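Local structure of putative GGDEF domain protein (7E6G) at residues K144-N147 and D148-H152; L44-I47 and A48-D52; H70-L73 and R74-E77. The protein probably makes cyclic di-GMP from two molecules of GTP, as a magnesium-dependent diguanylate cyclase with a GGDEF domain. All blocks are in the same frame, centred on the assembly; numbering follows the deposited sequence.

Contact 1: K144-N147 and D148-H152; sequences KQVN and DTWGH. With G2P (phosphomethylphosphonic acid guanylate ester), chain H.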
ATOM      1  N   LYS A 144     -57.265  14.919   8.381  1.00 36.83           N
ATOM      2  CA  LYS A 144     -57.758  15.774   7.468  1.00 39.72           C
ATOM      3  C   LYS A 144     -58.177  17.060   8.112  1.00 37.94           C
ATOM      4  O   LYS A 144     -58.074  17.979   7.489  1.00 33.45           O
ATOM      5  CB  LYS A 144     -58.847  15.018   6.942  1.00 45.24           C
ATOM      6  CG  LYS A 144     -59.404  15.480   5.715  1.00 51.30           C
ATOM      7  CD  LYS A 144     -59.896  14.304   5.029  1.00 62.03           C
ATOM      8  CE  LYS A 144     -60.748  14.747   3.889  1.00 73.21           C
ATOM      9  NZ  LYS A 144     -60.742  13.690   2.842  1.00 81.30           N
ATOM     10  N   GLN A 145     -58.709  17.085   9.330  1.00 32.36           N
ATOM     11  CA  GLN A 145     -58.968  18.331  10.047  1.00 32.72           C
ATOM     12  C   GLN A 145     -57.683  19.116  10.266  1.00 32.87           C
ATOM     13  O   GLN A 145     -57.671  20.349  10.146  1.00 28.82           O
ATOM     14  CB  GLN A 145     -59.648  18.066  11.387  1.00 31.19           C
ATOM     15  CG  GLN A 145     -61.153  18.115  11.324  1.00 41.44           C
ATOM     16  CD  GLN A 145     -61.724  19.519  11.477  1.00 39.78           C
ATOM     17  OE1 GLN A 145     -61.160  20.520  10.980  1.00 36.78           O
ATOM     18  NE2 GLN A 145     -62.856  19.601  12.183  1.00 39.39           N
ATOM     19  N   VAL A 146     -56.591  18.421  10.593  1.00 29.33           N
ATOM     20  CA  VAL A 146     -55.320  19.113  10.723  1.00 25.00           C
ATOM     21  C   VAL A 146     -54.999  19.831   9.426  1.00 27.25           C
ATOM     22  O   VAL A 146     -54.712  21.034   9.410  1.00 29.79           O
ATOM     23  CB  VAL A 146     -54.202  18.134  11.120  1.00 25.95           C
ATOM     24  CG1 VAL A 146     -52.888  18.864  11.216  1.00 24.01           C
ATOM     25  CG2 VAL A 146     -54.520  17.455  12.436  1.00 23.03           C
ATOM     26  N   ASN A 147     -55.093  19.115   8.308  1.00 31.43           N
ATOM     27  CA  ASN A 147     -54.685  19.722   7.046  1.00 28.58           C
ATOM     28  C   ASN A 147     -55.626  20.846   6.637  1.00 29.52           C
ATOM     29  O   ASN A 147     -55.189  21.867   6.095  1.00 31.86           O
ATOM     30  CB  ASN A 147     -54.603  18.659   5.966  1.00 33.08           C
ATOM     31  CG  ASN A 147     -53.428  17.724   6.170  1.00 32.53           C
ATOM     32  OD1 ASN A 147     -52.298  18.151   6.404  1.00 29.87           O
ATOM     33  ND2 ASN A 147     -53.695  16.440   6.094  1.00 38.86           N
ATOM     34  N   ASP A 148     -56.913  20.696   6.921  1.00 29.39           N
ATOM     35  CA  ASP A 148     -57.895  21.669   6.474  1.00 33.64           C
ATOM     36  C   ASP A 148     -57.857  22.931   7.315  1.00 36.08           C
ATOM     37  O   ASP A 148     -58.065  24.030   6.783  1.00 42.48           O
ATOM     38  CB  ASP A 148     -59.295  21.049   6.490  1.00 36.51           C
ATOM     39  CG  ASP A 148     -59.474  19.968   5.409  1.00 53.78           C
ATOM     40  OD1 ASP A 148     -58.687  19.944   4.428  1.00 58.26           O
ATOM     41  OD2 ASP A 148     -60.406  19.140   5.529  1.00 57.76           O
ATOM     42  N   THR A 149     -57.567  22.812   8.606  1.00 30.89           N
ATOM     43  CA  THR A 149     -57.515  23.980   9.471  1.00 29.83           C
ATOM     44  C   THR A 149     -56.163  24.689   9.428  1.00 32.01           C
ATOM     45  O   THR A 149     -56.109  25.923   9.462  1.00 33.37           O
ATOM     46  CB  THR A 149     -57.839  23.569  10.908  1.00 28.32           C
ATOM     47  OG1 THR A 149     -59.129  22.952  10.945  1.00 31.97           O
ATOM     48  CG2 THR A 149     -57.830  24.766  11.816  1.00 25.06           C
ATOM     49  N   TRP A 150     -55.055  23.956   9.364  1.00 32.07           N
ATOM     50  CA  TRP A 150     -53.756  24.600   9.488  1.00 32.68           C
ATOM     51  C   TRP A 150     -52.864  24.422   8.268  1.00 33.20           C
ATOM     52  O   TRP A 150     -51.732  24.920   8.271  1.00 31.73           O
ATOM     53  CB  TRP A 150     -53.038  24.084  10.742  1.00 27.25           C
ATOM     54  CG  TRP A 150     -53.704  24.505  12.026  1.00 26.82           C
ATOM     55  CD1 TRP A 150     -53.678  25.746  12.599  1.00 26.88           C
ATOM     56  CD2 TRP A 150     -54.506  23.686  12.886  1.00 29.68           C
ATOM     57  NE1 TRP A 150     -54.409  25.749  13.761  1.00 23.80           N
ATOM     58  CE2 TRP A 150     -54.926  24.493  13.960  1.00 29.19           C
ATOM     59  CE3 TRP A 150     -54.915  22.348  12.849  1.00 30.04           C
ATOM     60  CZ2 TRP A 150     -55.736  24.005  14.987  1.00 25.69           C
ATOM     61  CZ3 TRP A 150     -55.707  21.862  13.875  1.00 29.15           C
ATOM     62  CH2 TRP A 150     -56.105  22.690  14.933  1.00 27.91           C
ATOM     63  N   GLY A 151     -53.331  23.740   7.232  1.00 31.35           N
ATOM     64  CA  GLY A 151     -52.524  23.539   6.049  1.00 37.76           C
ATOM     65  C   GLY A 151     -51.736  22.239   6.075  1.00 32.73           C
ATOM     66  O   GLY A 151     -51.504  21.629   7.117  1.00 30.05           O
ATOM     67  N   HIS A 152     -51.307  21.824   4.884  1.00 33.52           N
ATOM     68  CA  HIS A 152     -50.584  20.568   4.765  1.00 31.57           C
ATOM     69  C   HIS A 152     -49.180  20.666   5.360  1.00 31.99           C
ATOM     70  O   HIS A 152     -48.641  19.660   5.825  1.00 30.52           O
ATOM     71  CB  HIS A 152     -50.569  20.132   3.296  1.00 31.45           C
ATOM     72  CG  HIS A 152     -51.894  19.597   2.824  1.00 41.27           C
ATOM     73  ND1 HIS A 152     -52.211  18.254   2.844  1.00 42.87           N
ATOM     74  CD2 HIS A 152     -52.996  20.229   2.351  1.00 42.56           C
ATOM     75  CE1 HIS A 152     -53.443  18.082   2.396  1.00 39.01           C
ATOM     76  NE2 HIS A 152     -53.942  19.266   2.092  1.00 38.57           N
TER
HETATM   77  PG  G2P H 302     -59.780   8.918  10.002  1.00 53.82           P
HETATM   78  O1G G2P H 302     -58.962   7.915  10.198  1.00 55.80           O
HETATM   79  O2G G2P H 302     -59.998   9.605  11.084  1.00 50.12           O
HETATM   80  O3G G2P H 302     -60.882   8.626   9.312  1.00 57.88           O
HETATM   81  O3B G2P H 302     -58.910   9.739   9.048  1.00 58.26           O
HETATM   82  PB  G2P H 302     -58.830  11.137   8.339  1.00 54.31           P
HETATM   83  O1B G2P H 302     -57.685  11.568   8.773  1.00 47.71           O
HETATM   84  O2B G2P H 302     -59.868  11.946   8.526  1.00 40.29           O
HETATM   85  C3A G2P H 302     -58.771  10.988   6.616  1.00 66.09           C
HETATM   86  PA  G2P H 302     -57.835   9.941   5.770  1.00 99.60           P
HETATM   87  O1A G2P H 302     -59.058   9.584   5.215  1.00 68.26           O
HETATM   88  O2A G2P H 302     -57.328   9.358   6.984  1.00 80.05           O
HETATM   89  O5' G2P H 302     -57.233  11.210   5.290  1.00 65.18           O
HETATM   90  C5' G2P H 302     -55.946  11.668   5.688  1.00 57.37           C
HETATM   91  C4' G2P H 302     -55.485  12.842   4.885  1.00 53.55           C
HETATM   92  O4' G2P H 302     -54.194  12.616   4.809  1.00 51.07           O
HETATM   93  C3' G2P H 302     -55.814  12.649   3.503  1.00 56.69           C
HETATM   94  O3' G2P H 302     -56.680  13.655   3.149  1.00 52.63           O
HETATM   95  C2' G2P H 302     -54.484  12.777   2.874  1.00 54.30           C
HETATM   96  O2' G2P H 302     -54.435  13.499   1.716  1.00 59.45           O
HETATM   97  C1' G2P H 302     -53.762  13.456   3.889  1.00 46.62           C
HETATM   98  N9  G2P H 302     -52.363  13.313   3.737  1.00 42.23           N
HETATM   99  C8  G2P H 302     -51.888  12.246   3.188  1.00 47.15           C
HETATM  100  N7  G2P H 302     -50.596  12.299   3.135  1.00 46.91           N
HETATM  101  C5  G2P H 302     -50.222  13.384   3.657  1.00 40.59           C
HETATM  102  C6  G2P H 302     -49.031  13.885   3.861  1.00 44.08           C
HETATM  103  O6  G2P H 302     -48.017  13.353   3.539  1.00 38.34           O
HETATM  104  N1  G2P H 302     -48.924  15.104   4.478  1.00 46.94           N
HETATM  105  C2  G2P H 302     -50.051  15.743   4.837  1.00 38.17           C
HETATM  106  N2  G2P H 302     -49.929  16.829   5.397  1.00 40.32           N
HETATM  107  N3  G2P H 302     -51.230  15.193   4.598  1.00 35.70           N
HETATM  108  C4  G2P H 302     -51.326  14.015   4.040  1.00 43.98           C
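Asn-147 and His-152 meet beside the guanine of the bound GTP analogue. Asn-147 OD1 accepts a nearly straight hydrogen bond from N2 of the nucleotide, at 2.9 Å and 173°. Its other branch, Asn-147 ND2, gives a weak bond to the base atom N3 (3.1 Å). The carboxamide thus serves one acceptor and one donor of the same base edge. The backbone O of His-152 takes a weak second bond from N2. Behind these bonds the imidazole stacks on the amide, their planes 12° apart. Asn-147 CB sits over the ring as a CH-pi contact, 3.9 Å from the centroid of His-152. CG of Asn-147 lies beside its backbone N (chi1 -71°), which brings the amide to the base. This is the guanine pocket of the GGDEF domain, and Asp-156 OD1 is also hydrogen-bonded to the nucleotide. At the phosphate end, the backbone N of Lys-144 makes a weak bond to O1B.

The next shell is the end of helix 143-150. Gln-145 O accepts from both Thr-149 N (2.9 Å) and Thr-149 OG1 (3.1 Å), which come from opposite faces of its carbonyl plane. Val-146 CG1 touches Trp-150 CE3, and both side chains also pack on Leu-219. Trp-150 NE1 is hydrogen-bonded to Glu-217 OE1. Gly-151 N, at positive phi, is hydrogen-bonded to Asn-147 O; helix 152-168 follows, begun by His-152.

Contact 2: L44-I47 and A48-D52; sequences LERI and ARISD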
ATOM      1  N   LEU A  44      51.828   4.664  -0.024  1.00 49.67           N
ATOM      2  CA  LEU A  44      50.757   4.537   0.962  1.00 42.49           C
ATOM      3  C   LEU A  44      49.605   5.494   0.651  1.00 46.24           C
ATOM      4  O   LEU A  44      48.424   5.112   0.695  1.00 49.87           O
ATOM      5  CB  LEU A  44      51.326   4.786   2.362  1.00 45.44           C
ATOM      6  CG  LEU A  44      52.027   3.644   3.141  1.00 48.36           C
ATOM      7  CD1 LEU A  44      52.835   2.676   2.261  1.00 44.88           C
ATOM      8  CD2 LEU A  44      52.930   4.193   4.257  1.00 47.94           C
ATOM      9  N   GLU A  45      49.847   6.699   0.295  1.00 53.06           N
ATOM     10  CA  GLU A  45      48.842   7.616  -0.047  1.00 49.45           C
ATOM     11  C   GLU A  45      48.146   7.258  -1.266  1.00 52.58           C
ATOM     12  O   GLU A  45      47.051   7.506  -1.373  1.00 48.40           O
ATOM     13  CB  GLU A  45      49.400   8.973  -0.088  1.00 49.96           C
ATOM     14  CG  GLU A  45      49.689   9.420   1.289  1.00 56.45           C
ATOM     15  CD  GLU A  45      50.588  10.606   1.396  1.00 70.32           C
ATOM     16  OE1 GLU A  45      50.923  10.979   2.510  1.00 70.71           O
ATOM     17  OE2 GLU A  45      50.945  11.187   0.384  1.00 69.70           O
ATOM     18  N   ARG A  46      48.813   6.669  -2.177  1.00 54.80           N
ATOM     19  CA  ARG A  46      48.197   6.243  -3.367  1.00 57.16           C
ATOM     20  C   ARG A  46      47.270   5.153  -3.077  1.00 53.10           C
ATOM     21  O   ARG A  46      46.332   5.078  -3.666  1.00 51.57           O
ATOM     22  CB  ARG A  46      49.213   5.835  -4.439  1.00 58.28           C
ATOM     23  CG  ARG A  46      48.744   5.922  -5.884  1.00 62.36           C
ATOM     24  CD  ARG A  46      49.549   5.194  -6.947  1.00 71.05           C
ATOM     25  NE  ARG A  46      50.580   5.987  -7.592  1.00 76.84           N
ATOM     26  CZ  ARG A  46      51.865   5.830  -7.333  1.00 85.05           C
ATOM     27  NH1 ARG A  46      52.248   4.920  -6.472  1.00 75.59           N
ATOM     28  NH2 ARG A  46      52.777   6.581  -7.916  1.00 85.67           N
ATOM     29  N   ILE A  47      47.584   4.283  -2.185  1.00 49.44           N
ATOM     30  CA  ILE A  47      46.743   3.201  -1.909  1.00 48.78           C
ATOM     31  C   ILE A  47      45.443   3.676  -1.413  1.00 50.90           C
ATOM     32  O   ILE A  47      44.489   3.192  -1.744  1.00 47.01           O
ATOM     33  CB  ILE A  47      47.327   2.279  -0.866  1.00 45.47           C
ATOM     34  CG1 ILE A  47      48.418   1.451  -1.435  1.00 47.09           C
ATOM     35  CG2 ILE A  47      46.335   1.268  -0.464  1.00 40.36           C
ATOM     36  CD1 ILE A  47      49.223   0.662  -0.481  1.00 37.49           C
ATOM     37  N   ALA A  48      45.460   4.625  -0.569  1.00 46.64           N
ATOM     38  CA  ALA A  48      44.354   5.204  -0.013  1.00 45.42           C
ATOM     39  C   ALA A  48      43.535   5.920  -0.903  1.00 46.78           C
ATOM     40  O   ALA A  48      42.487   6.013  -0.636  1.00 47.52           O
ATOM     41  CB  ALA A  48      44.798   6.114   1.018  1.00 42.14           C
ATOM     42  N   ARG A  49      44.067   6.628  -1.816  1.00 45.13           N
ATOM     43  CA  ARG A  49      43.349   7.363  -2.747  1.00 48.45           C
ATOM     44  C   ARG A  49      42.569   6.505  -3.669  1.00 49.47           C
ATOM     45  O   ARG A  49      41.561   6.834  -4.005  1.00 41.46           O
ATOM     46  CB  ARG A  49      44.278   8.263  -3.462  1.00 51.62           C
ATOM     47  CG  ARG A  49      43.617   9.159  -4.441  1.00 53.00           C
ATOM     48  CD  ARG A  49      44.501  10.211  -4.944  1.00 55.35           C
ATOM     49  NE  ARG A  49      45.584   9.635  -5.665  1.00 66.88           N
ATOM     50  CZ  ARG A  49      46.840   9.695  -5.306  1.00 63.64           C
ATOM     51  NH1 ARG A  49      47.663   9.116  -6.074  1.00 65.90           N
ATOM     52  NH2 ARG A  49      47.267  10.298  -4.227  1.00 56.52           N
ATOM     53  N   ILE A  50      43.106   5.418  -4.107  1.00 48.34           N
ATOM     54  CA  ILE A  50      42.460   4.495  -4.957  1.00 47.10           C
ATOM     55  C   ILE A  50      41.357   3.836  -4.293  1.00 46.16           C
ATOM     56  O   ILE A  50      40.370   3.728  -4.808  1.00 45.05           O
ATOM     57  CB  ILE A  50      43.423   3.482  -5.496  1.00 49.74           C
ATOM     58  CG1 ILE A  50      44.234   4.106  -6.552  1.00 53.03           C
ATOM     59  CG2 ILE A  50      42.728   2.425  -6.235  1.00 42.09           C
ATOM     60  CD1 ILE A  50      45.429   3.333  -6.967  1.00 48.50           C
ATOM     61  N   SER A  51      41.538   3.480  -3.073  1.00 44.71           N
ATOM     62  CA  SER A  51      40.576   2.882  -2.266  1.00 43.57           C
ATOM     63  C   SER A  51      39.474   3.813  -2.040  1.00 47.45           C
ATOM     64  O   SER A  51      38.427   3.446  -2.115  1.00 46.05           O
ATOM     65  CB  SER A  51      41.197   2.465  -0.991  1.00 44.54           C
ATOM     66  OG  SER A  51      40.385   1.638  -0.243  1.00 44.52           O
ATOM     67  N   ASP A  52      39.734   5.072  -1.821  1.00 45.79           N
ATOM     68  CA  ASP A  52      38.772   6.071  -1.678  1.00 46.95           C
ATOM     69  C   ASP A  52      38.001   6.245  -2.920  1.00 49.20           C
ATOM     70  O   ASP A  52      36.936   6.619  -2.837  1.00 51.36           O
ATOM     71  CB  ASP A  52      39.373   7.365  -1.204  1.00 47.92           C
ATOM     72  CG  ASP A  52      39.724   7.365   0.214  1.00 51.38           C
ATOM     73  OD1 ASP A  52      39.506   6.461   0.874  1.00 50.86           O
ATOM     74  OD2 ASP A  52      40.280   8.281   0.712  1.00 53.99           O
TER
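Arg-49 folds its guanidinium back over the backbone of Arg-46, one turn earlier. CA of Arg-46 lies over one face of the Arg-49 group, 3.8 Å above its plane and toward the rim. The two residues sit on the long helix 27-102. Leu-44 packs on Leu-44 of the second subunit, and Ile-47 packs there too, consistent with a parallel dimeric coiled coil.

The closest side-chain approach between the two arginines is Arg-49 NH1 to Arg-46 CG, at 3.4 Å. Arg-49 therefore rests on the aliphatic part of its neighbour. Its CG stands anti to the backbone N (chi1 -177°), and a bend at chi3 turns the group back along the helix. The two guanidinium planes are 80° apart, so they do not stack. Two positive charges come near each other, with Arg-46 NE 4.5 Å from Arg-49 NH1. Arg-46 NH1 also lies near Arg-43 NH1. A long, weak ion pair from Arg-46 NH1 to an acidic side chain in the chain of another protein, outside these segments, may offset a little of this charge.

Ile-47 and Ile-50 are buried. Ile-47 packs on a basic side chain of that other protein, and Ile-50 on an aromatic one. Ile-50 also lays its CG1 against Arg-46 O, at 3.7 Å.

Four backbone hydrogen bonds link the segments, from Ala-48, Arg-49, Ile-50 and Ser-51 to the carbonyls four residues before. Ser-51 OG is hydrogen-bonded to a polar side chain of another protein's chain, while Ser-51 CB stays 3.5 Å from Ile-47 O.

Contact 3: H70-L73 and R74-E77; sequences HKQL and RRLE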
ATOM      1  N   HIS A  70      12.908   5.144  -2.468  1.00 37.17           N
ATOM      2  CA  HIS A  70      12.129   6.187  -2.017  1.00 40.94           C
ATOM      3  C   HIS A  70      11.078   6.586  -2.993  1.00 41.02           C
ATOM      4  O   HIS A  70      10.094   6.937  -2.621  1.00 37.40           O
ATOM      5  CB  HIS A  70      13.020   7.264  -1.470  1.00 42.26           C
ATOM      6  CG  HIS A  70      13.561   6.963  -0.123  1.00 42.98           C
ATOM      7  ND1 HIS A  70      14.792   6.433   0.085  1.00 42.99           N
ATOM      8  CD2 HIS A  70      13.006   7.073   1.079  1.00 42.98           C
ATOM      9  CE1 HIS A  70      14.969   6.226   1.350  1.00 41.59           C
ATOM     10  NE2 HIS A  70      13.897   6.608   1.977  1.00 46.81           N
ATOM     11  N   LYS A  71      11.329   6.545  -4.266  1.00 40.02           N
ATOM     12  CA  LYS A  71      10.367   6.811  -5.275  1.00 41.96           C
ATOM     13  C   LYS A  71       9.285   5.830  -5.262  1.00 38.77           C
ATOM     14  O   LYS A  71       8.246   6.167  -5.397  1.00 37.42           O
ATOM     15  CB  LYS A  71      11.000   6.834  -6.581  1.00 41.36           C
ATOM     16  CG  LYS A  71      11.672   8.085  -6.831  1.00 45.79           C
ATOM     17  CD  LYS A  71      12.134   8.154  -8.234  1.00 54.60           C
ATOM     18  CE  LYS A  71      12.833   9.448  -8.550  1.00 53.44           C
ATOM     19  NZ  LYS A  71      14.281   9.303  -8.818  1.00 56.23           N
ATOM     20  N   GLN A  72       9.578   4.599  -5.063  1.00 34.08           N
ATOM     21  CA  GLN A  72       8.707   3.559  -4.961  1.00 34.81           C
ATOM     22  C   GLN A  72       7.838   3.709  -3.817  1.00 40.52           C
ATOM     23  O   GLN A  72       6.765   3.423  -3.916  1.00 37.45           O
ATOM     24  CB  GLN A  72       9.497   2.401  -4.728  1.00 32.00           C
ATOM     25  CG  GLN A  72       9.655   1.483  -5.825  1.00 38.70           C
ATOM     26  CD  GLN A  72       8.914   1.826  -7.047  1.00 53.51           C
ATOM     27  OE1 GLN A  72       9.491   2.327  -7.994  1.00 57.63           O
ATOM     28  NE2 GLN A  72       7.671   1.458  -7.099  1.00 46.32           N
ATOM     29  N   LEU A  73       8.315   4.150  -2.691  1.00 36.56           N
ATOM     30  CA  LEU A  73       7.542   4.385  -1.562  1.00 37.98           C
ATOM     31  C   LEU A  73       6.528   5.398  -1.686  1.00 34.98           C
ATOM     32  O   LEU A  73       5.614   5.355  -1.104  1.00 31.62           O
ATOM     33  CB  LEU A  73       8.425   4.668  -0.434  1.00 41.59           C
ATOM     34  CG  LEU A  73       8.803   3.767   0.687  1.00 41.49           C
ATOM     35  CD1 LEU A  73       9.269   2.447   0.243  1.00 38.57           C
ATOM     36  CD2 LEU A  73       9.978   4.462   1.146  1.00 42.31           C
ATOM     37  N   ARG A  74       6.845   6.409  -2.354  1.00 33.98           N
ATOM     38  CA  ARG A  74       5.999   7.438  -2.685  1.00 38.70           C
ATOM     39  C   ARG A  74       4.972   7.081  -3.569  1.00 35.23           C
ATOM     40  O   ARG A  74       3.976   7.474  -3.419  1.00 34.62           O
ATOM     41  CB  ARG A  74       6.808   8.493  -3.259  1.00 40.56           C
ATOM     42  CG  ARG A  74       7.576   9.093  -2.217  1.00 41.45           C
ATOM     43  CD  ARG A  74       8.048  10.396  -2.670  1.00 49.83           C
ATOM     44  NE  ARG A  74       9.141  10.373  -3.602  1.00 58.56           N
ATOM     45  CZ  ARG A  74      10.415  10.466  -3.284  1.00 57.64           C
ATOM     46  NH1 ARG A  74      11.291  10.448  -4.226  1.00 50.87           N
ATOM     47  NH2 ARG A  74      10.802  10.536  -2.041  1.00 53.30           N
ATOM     48  N   ARG A  75       5.281   6.315  -4.540  1.00 33.43           N
ATOM     49  CA  ARG A  75       4.396   5.832  -5.506  1.00 37.39           C
ATOM     50  C   ARG A  75       3.370   5.005  -4.899  1.00 37.41           C
ATOM     51  O   ARG A  75       2.344   5.176  -5.198  1.00 33.20           O
ATOM     52  CB  ARG A  75       5.184   5.094  -6.515  1.00 35.53           C
ATOM     53  CG  ARG A  75       4.537   4.591  -7.721  1.00 32.68           C
ATOM     54  CD  ARG A  75       3.424   5.448  -8.188  1.00 39.24           C
ATOM     55  NE  ARG A  75       3.842   6.643  -8.873  1.00 41.92           N
ATOM     56  CZ  ARG A  75       4.330   6.717 -10.076  1.00 43.10           C
ATOM     57  NH1 ARG A  75       4.445   5.716 -10.852  1.00 30.05           N
ATOM     58  NH2 ARG A  75       4.718   7.849 -10.451  1.00 35.90           N
ATOM     59  N   LEU A  76       3.676   4.144  -4.009  1.00 32.76           N
ATOM     60  CA  LEU A  76       2.791   3.391  -3.299  1.00 31.52           C
ATOM     61  C   LEU A  76       1.943   4.228  -2.458  1.00 36.31           C
ATOM     62  O   LEU A  76       0.857   4.037  -2.393  1.00 31.57           O
ATOM     63  CB  LEU A  76       3.512   2.410  -2.474  1.00 33.42           C
ATOM     64  CG  LEU A  76       2.719   1.593  -1.497  1.00 38.39           C
ATOM     65  CD1 LEU A  76       1.561   0.934  -2.047  1.00 31.60           C
ATOM     66  CD2 LEU A  76       3.367   0.596  -0.677  1.00 34.76           C
ATOM     67  N   GLU A  77       2.466   5.167  -1.762  1.00 36.83           N
ATOM     68  CA  GLU A  77       1.600   6.002  -0.937  1.00 39.62           C
ATOM     69  C   GLU A  77       0.650   6.843  -1.803  1.00 35.80           C
ATOM     70  O   GLU A  77      -0.528   7.001  -1.464  1.00 33.00           O
ATOM     71  CB  GLU A  77       2.450   6.850  -0.001  1.00 39.64           C
ATOM     72  CG  GLU A  77       1.644   7.725   0.893  1.00 44.71           C
ATOM     73  CD  GLU A  77       1.860   9.186   0.571  1.00 64.30           C
ATOM     74  OE1 GLU A  77       0.862   9.861   0.200  1.00 72.92           O
ATOM     75  OE2 GLU A  77       3.030   9.650   0.685  1.00 70.13           O
TER
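Arg-74 lies back along the helix over His-70 and Lys-71. Its CG stands beside its own backbone N (chi1 -72°), and the chain then bends at chi3. This sets one face of the guanidinium over the backbone, with His-70 O 3.5 Å above the Arg-74 plane and over its centre. Arg-74 NH1 comes to Lys-71 CG at 3.5 Å, and Arg-74 NH2 to His-70 CB at 4.0 Å. The backbone N of Arg-74 makes a weak hydrogen bond to His-70 O.

Arg-75 comes next. Arg-75 N is hydrogen-bonded to Lys-71 O (3.1 Å), and its CB lies against the same oxygen. The rest of the side chain leads away from these segments, and Arg-75 NH1 pairs in a salt bridge with an acidic side chain in the chain of another protein. Leu-76 is buried and meets Leu-76 of the second subunit, as expected for a two-stranded coiled coil of helices 27-102. Leu-76 N is hydrogen-bonded to Gln-72 O at 3.2 Å. Glu-77 N is hydrogen-bonded to Leu-73 O, while Glu-77 OE1 forms a salt bridge with Arg-81.

Between these segments the backbone supplies all the hydrogen bonds. The Arg-74 guanidinium meets His-70 O with its face and not along an N-H, so this is no hydrogen bond; the positive group and the carbonyl oxygen probably still attract each other. Lys-71 NZ stays 5.6 Å from Arg-74 NH1, which probably keeps the repulsion of the like charges modest.

In the fold
Contact 2 comes first along the chain, then contact 3, then contact 1. Contacts 2 and 3 share helix 27-102, with centres 38 Å apart, and both touch the second subunit. Leu-44 and Leu-76 each meet their own counterpart there, so the two long helices run parallel and in register. Both contacts also reach chains of other proteins. Contact 1 lies on helix 143-150 of the GGDEF domain, on the opposite side of the chain's centre. Its centre is 102 Å from that of contact 2 and 65 Å from that of contact 3. Nucleotide binding and the pairing and partner surfaces of the stalk are thus widely separated in the chain.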